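Local coordinates for sterol regulatory element-binding protein cleavage-activating protein (Schizosaccharomyces pombe, PDB 4YHC) that is an escort protein, here represented by its WD40 domain, that sre1 requires for processing at low sterol and oxygen levels, at residues A[118-130]-A[178-190]. The protein carries 9 engineered substitutions. Numbering follows the deposited sequence.
Sequences NSKLNVFWMPGTH and SISIVSPTANRIA
Phe124 and Met126 reach from the strand 121-127 onto the hairpin of 178-190, joining two neighbouring blades of the WD40 beta-propeller, predicted repeats WD 3 and WD 4. Strands 121-127 and 178-182 each belong to the first strand of their own four-stranded sheet. They run almost parallel, 4° apart, and side chains bridge the gap between them. Met126 buries the most surface here. Its CB lies near Asn187 ND2, and its CG lies near Val182 CG2. Its SD sits 3.4 Å from Ile189 CD1. The chain then bends at chi3 (89°), which carries CE between Val182 CG2, Asn187 CB and the Arg188 carbonyl oxygen. The Phe124 ring takes Ser180 CB over one face, a CH-pi contact with CB 4.0 Å from the ring centroid. Ser178 OG lies at the ring edge, 3.5 Å from Phe124 CZ. Ile189 CD1 approaches Phe124 CD2 obliquely. With an alanine in place of Phe124, Ser180 CB and Ile189 CD1 would probably lose the ring they pack on, and a gap would open between the blades. Asn122 ND2 donates to Ser178 OG at 3.0 Å, with OG close to the amide plane. A water joins Trp125 O to Ser180 OG. Pro127 CG presses tightly on Val182 CG1. At the hairpin end, Asn187 ND2 donates to Pro127 O at 2.9 Å, with the oxygen only 4° out of the amide plane.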
loop_
_atom_site.group_PDB
_atom_site.type_symbol
_atom_site.label_atom_id
_atom_site.label_comp_id
_atom_site.label_asym_id
_atom_site.label_seq_id
_atom_site.Cartn_x
_atom_site.Cartn_y
_atom_site.Cartn_z
ATOM N N ASN A 118 -9.535 -9.052 22.642
ATOM C CA ASN A 118 -8.976 -7.981 21.792
ATOM C C ASN A 118 -7.909 -8.470 20.779
ATOM O O ASN A 118 -6.714 -8.186 20.928
ATOM C CB ASN A 118 -8.336 -6.865 22.658
ATOM C CG ASN A 118 -9.217 -6.408 23.813
ATOM O OD1 ASN A 118 -9.416 -7.142 24.775
ATOM N ND2 ASN A 118 -9.706 -5.175 23.744
ATOM N N SER A 119 -8.354 -9.190 19.752
ATOM C CA SER A 119 -7.516 -9.634 18.665
ATOM C C SER A 119 -7.590 -8.561 17.601
ATOM O O SER A 119 -8.661 -8.031 17.308
ATOM C CB SER A 119 -8.016 -10.967 18.112
ATOM O OG SER A 119 -6.975 -11.648 17.444
ATOM N N LYS A 120 -6.427 -8.211 17.088
ATOM C CA LYS A 120 -6.287 -7.334 15.964
ATOM C C LYS A 120 -6.278 -8.212 14.690
ATOM O O LYS A 120 -5.612 -9.222 14.647
ATOM C CB LYS A 120 -4.984 -6.534 16.106
ATOM C CG LYS A 120 -5.161 -5.177 16.777
ATOM C CD LYS A 120 -5.586 -5.234 18.249
ATOM C CE LYS A 120 -6.190 -3.903 18.696
ATOM N NZ LYS A 120 -5.888 -3.517 20.103
ATOM N N LEU A 121 -7.023 -7.801 13.675
ATOM C CA LEU A 121 -7.091 -8.539 12.413
ATOM C C LEU A 121 -6.377 -7.870 11.258
ATOM O O LEU A 121 -6.450 -6.654 11.107
ATOM C CB LEU A 121 -8.543 -8.680 11.971
ATOM C CG LEU A 121 -9.486 -9.463 12.844
ATOM C CD1 LEU A 121 -10.676 -9.832 11.956
ATOM C CD2 LEU A 121 -8.858 -10.715 13.448
ATOM N N ASN A 122 -5.761 -8.677 10.414
ATOM C CA ASN A 122 -5.418 -8.246 9.072
ATOM C C ASN A 122 -6.103 -9.188 8.108
ATOM O O ASN A 122 -6.055 -10.389 8.357
ATOM C CB ASN A 122 -3.926 -8.300 8.915
ATOM C CG ASN A 122 -3.443 -7.508 7.735
ATOM O OD1 ASN A 122 -4.184 -6.696 7.161
ATOM N ND2 ASN A 122 -2.187 -7.740 7.350
ATOM N N VAL A 123 -6.784 -8.667 7.058
ATOM C CA VAL A 123 -7.492 -9.491 6.089
ATOM C C VAL A 123 -7.039 -9.276 4.667
ATOM O O VAL A 123 -6.833 -8.163 4.310
ATOM C CB VAL A 123 -8.994 -9.175 6.140
ATOM C CG1 VAL A 123 -9.706 -10.011 5.087
ATOM C CG2 VAL A 123 -9.556 -9.486 7.514
ATOM N N PHE A 124 -6.894 -10.326 3.860
ATOM C CA PHE A 124 -6.363 -10.216 2.498
ATOM C C PHE A 124 -7.177 -11.111 1.642
ATOM O O PHE A 124 -7.460 -12.206 2.052
ATOM C CB PHE A 124 -4.962 -10.887 2.332
ATOM C CG PHE A 124 -4.031 -10.609 3.406
ATOM C CD1 PHE A 124 -3.538 -9.372 3.565
ATOM C CD2 PHE A 124 -3.613 -11.624 4.241
ATOM C CE1 PHE A 124 -2.647 -9.099 4.553
ATOM C CE2 PHE A 124 -2.740 -11.370 5.252
ATOM C CZ PHE A 124 -2.258 -10.096 5.416
ATOM N N TRP A 125 -7.500 -10.662 0.446
ATOM C CA TRP A 125 -8.061 -11.497 -0.614
ATOM C C TRP A 125 -6.963 -12.035 -1.532
ATOM O O TRP A 125 -6.073 -11.277 -1.965
ATOM C CB TRP A 125 -8.939 -10.635 -1.494
ATOM C CG TRP A 125 -10.226 -10.125 -0.872
ATOM C CD1 TRP A 125 -10.339 -9.258 0.142
ATOM C CD2 TRP A 125 -11.534 -10.393 -1.314
ATOM N NE1 TRP A 125 -11.632 -8.945 0.352
ATOM C CE2 TRP A 125 -12.396 -9.631 -0.540
ATOM C CE3 TRP A 125 -12.061 -11.166 -2.343
ATOM C CZ2 TRP A 125 -13.810 -9.659 -0.700
ATOM C CZ3 TRP A 125 -13.454 -11.163 -2.552
ATOM C CH2 TRP A 125 -14.309 -10.447 -1.718
ATOM N N MET A 126 -7.030 -13.308 -1.880
ATOM C CA MET A 126 -6.099 -13.817 -2.857
ATOM C C MET A 126 -6.858 -14.601 -3.938
ATOM O O MET A 126 -7.782 -15.318 -3.634
ATOM C CB MET A 126 -5.057 -14.688 -2.198
ATOM C CG MET A 126 -4.337 -13.949 -1.017
ATOM S SD MET A 126 -3.074 -14.970 -0.287
ATOM C CE MET A 126 -1.747 -14.471 -1.322
ATOM N N PRO A 127 -6.434 -14.482 -5.179
ATOM C CA PRO A 127 -7.154 -15.159 -6.267
ATOM C C PRO A 127 -7.040 -16.651 -6.087
ATOM O O PRO A 127 -5.987 -17.105 -5.730
ATOM C CB PRO A 127 -6.425 -14.702 -7.548
ATOM C CG PRO A 127 -5.080 -14.178 -7.099
ATOM C CD PRO A 127 -5.217 -13.774 -5.632
ATOM N N GLY A 128 -8.147 -17.384 -6.195
ATOM C CA GLY A 128 -8.106 -18.844 -6.234
ATOM C C GLY A 128 -8.178 -19.335 -7.669
ATOM O O GLY A 128 -7.421 -18.908 -8.523
ATOM N N THR A 129 -9.162 -20.174 -7.944
ATOM C CA THR A 129 -9.347 -20.765 -9.274
ATOM C C THR A 129 -10.452 -20.053 -10.115
ATOM O O THR A 129 -11.339 -20.700 -10.678
ATOM C CB THR A 129 -9.596 -22.299 -9.148
ATOM O OG1 THR A 129 -10.490 -22.737 -10.176
ATOM C CG2 THR A 129 -10.191 -22.702 -7.778
ATOM N N HIS A 130 -10.380 -18.726 -10.219
ATOM C CA HIS A 130 -11.435 -17.945 -10.916
ATOM C C HIS A 130 -11.438 -18.214 -12.435
ATOM O O HIS A 130 -10.699 -19.081 -12.909
ATOM C CB HIS A 130 -11.381 -16.422 -10.548
ATOM C CG HIS A 130 -10.817 -15.514 -11.613
ATOM N ND1 HIS A 130 -9.476 -15.204 -11.700
ATOM C CD2 HIS A 130 -11.424 -14.798 -12.594
ATOM C CE1 HIS A 130 -9.275 -14.371 -12.707
ATOM N NE2 HIS A 130 -10.442 -14.108 -13.267
ATOM N N SER A 178 1.720 -8.950 9.061
ATOM C CA SER A 178 1.514 -9.980 8.060
ATOM C C SER A 178 1.268 -9.300 6.745
ATOM O O SER A 178 0.702 -8.244 6.714
ATOM C CB SER A 178 0.370 -10.894 8.447
ATOM O OG SER A 178 -0.824 -10.122 8.581
ATOM N N ILE A 179 1.706 -9.940 5.669
ATOM C CA ILE A 179 1.451 -9.491 4.329
ATOM C C ILE A 179 1.139 -10.642 3.401
ATOM O O ILE A 179 1.488 -11.842 3.653
ATOM C CB ILE A 179 2.643 -8.771 3.720
ATOM C CG1 ILE A 179 3.866 -9.697 3.692
ATOM C CG2 ILE A 179 2.872 -7.482 4.479
ATOM C CD1 ILE A 179 5.080 -9.129 2.971
ATOM N N SER A 180 0.442 -10.293 2.343
ATOM C CA SER A 180 0.120 -11.267 1.280
ATOM C C SER A 180 1.054 -11.077 0.112
ATOM O O SER A 180 1.370 -9.957 -0.244
ATOM C CB SER A 180 -1.338 -11.117 0.884
ATOM O OG SER A 180 -1.483 -10.216 -0.131
ATOM N N ILE A 181 1.508 -12.164 -0.486
ATOM C CA ILE A 181 2.198 -12.119 -1.744
ATOM C C ILE A 181 1.532 -13.064 -2.765
ATOM O O ILE A 181 1.674 -14.289 -2.667
ATOM C CB ILE A 181 3.611 -12.589 -1.473
ATOM C CG1 ILE A 181 4.144 -11.768 -0.258
ATOM C CG2 ILE A 181 4.472 -12.501 -2.707
ATOM C CD1 ILE A 181 5.598 -11.582 -0.192
ATOM N N VAL A 182 0.826 -12.473 -3.711
ATOM C CA VAL A 182 0.109 -13.172 -4.794
ATOM C C VAL A 182 1.119 -13.151 -5.902
ATOM O O VAL A 182 1.281 -12.170 -6.566
ATOM C CB VAL A 182 -1.168 -12.399 -5.159
ATOM C CG1 VAL A 182 -1.928 -13.052 -6.337
ATOM C CG2 VAL A 182 -2.051 -12.334 -3.960
ATOM N N SER A 183 1.899 -14.195 -6.028
ATOM C CA SER A 183 3.040 -14.119 -6.916
ATOM C C SER A 183 2.719 -14.906 -8.197
ATOM O O SER A 183 1.746 -15.597 -8.205
ATOM C CB SER A 183 4.263 -14.687 -6.217
ATOM O OG SER A 183 4.561 -16.017 -6.644
ATOM N N PRO A 184 3.578 -14.843 -9.240
ATOM C CA PRO A 184 3.306 -15.709 -10.412
ATOM C C PRO A 184 3.468 -17.214 -10.134
ATOM O O PRO A 184 2.908 -18.043 -10.842
ATOM C CB PRO A 184 4.308 -15.206 -11.440
ATOM C CG PRO A 184 4.599 -13.789 -11.042
ATOM C CD PRO A 184 4.687 -13.923 -9.530
ATOM N N THR A 185 4.135 -17.572 -9.048
ATOM C CA THR A 185 4.425 -18.969 -8.743
ATOM C C THR A 185 3.430 -19.485 -7.722
ATOM O O THR A 185 2.993 -20.625 -7.813
ATOM C CB THR A 185 5.905 -19.114 -8.325
ATOM O OG1 THR A 185 6.737 -18.827 -9.462
ATOM C CG2 THR A 185 6.228 -20.511 -7.806
ATOM N N ALA A 186 3.056 -18.670 -6.751
ATOM C CA ALA A 186 2.193 -19.146 -5.653
ATOM C C ALA A 186 1.533 -18.015 -4.883
ATOM O O ALA A 186 1.978 -16.851 -4.951
ATOM C CB ALA A 186 2.995 -19.994 -4.703
ATOM N N ASN A 187 0.436 -18.336 -4.193
ATOM C CA ASN A 187 -0.102 -17.480 -3.158
ATOM C C ASN A 187 0.653 -17.707 -1.890
ATOM O O ASN A 187 0.911 -18.826 -1.538
ATOM C CB ASN A 187 -1.564 -17.755 -2.945
ATOM C CG ASN A 187 -2.402 -17.303 -4.113
ATOM O OD1 ASN A 187 -1.942 -16.509 -4.951
ATOM N ND2 ASN A 187 -3.693 -17.683 -4.096
ATOM N N ARG A 188 1.077 -16.628 -1.249
ATOM C CA ARG A 188 1.902 -16.721 -0.054
ATOM C C ARG A 188 1.412 -15.782 1.001
ATOM O O ARG A 188 0.882 -14.725 0.690
ATOM C CB ARG A 188 3.327 -16.383 -0.394
ATOM C CG ARG A 188 3.943 -17.139 -1.523
ATOM C CD ARG A 188 5.449 -16.904 -1.562
ATOM N NE ARG A 188 6.051 -17.124 -2.890
ATOM C CZ ARG A 188 6.455 -18.313 -3.378
ATOM N NH1 ARG A 188 6.949 -18.421 -4.604
ATOM N NH2 ARG A 188 6.315 -19.400 -2.672
ATOM N N ILE A 189 1.491 -16.200 2.261
ATOM C CA ILE A 189 1.231 -15.318 3.394
ATOM C C ILE A 189 2.459 -15.297 4.272
ATOM O O ILE A 189 2.906 -16.371 4.760
ATOM C CB ILE A 189 0.066 -15.823 4.248
ATOM C CG1 ILE A 189 -1.155 -16.063 3.387
ATOM C CG2 ILE A 189 -0.254 -14.848 5.348
ATOM C CD1 ILE A 189 -1.827 -14.788 2.909
ATOM N N ALA A 190 2.976 -14.101 4.534
ATOM C CA ALA A 190 4.243 -13.952 5.273
ATOM C C ALA A 190 3.948 -13.212 6.555
ATOM O O ALA A 190 3.217 -12.219 6.519
ATOM C CB ALA A 190 5.255 -13.172 4.439
HETATM O O HOH W 1 -3.962 -9.849 -1.184
#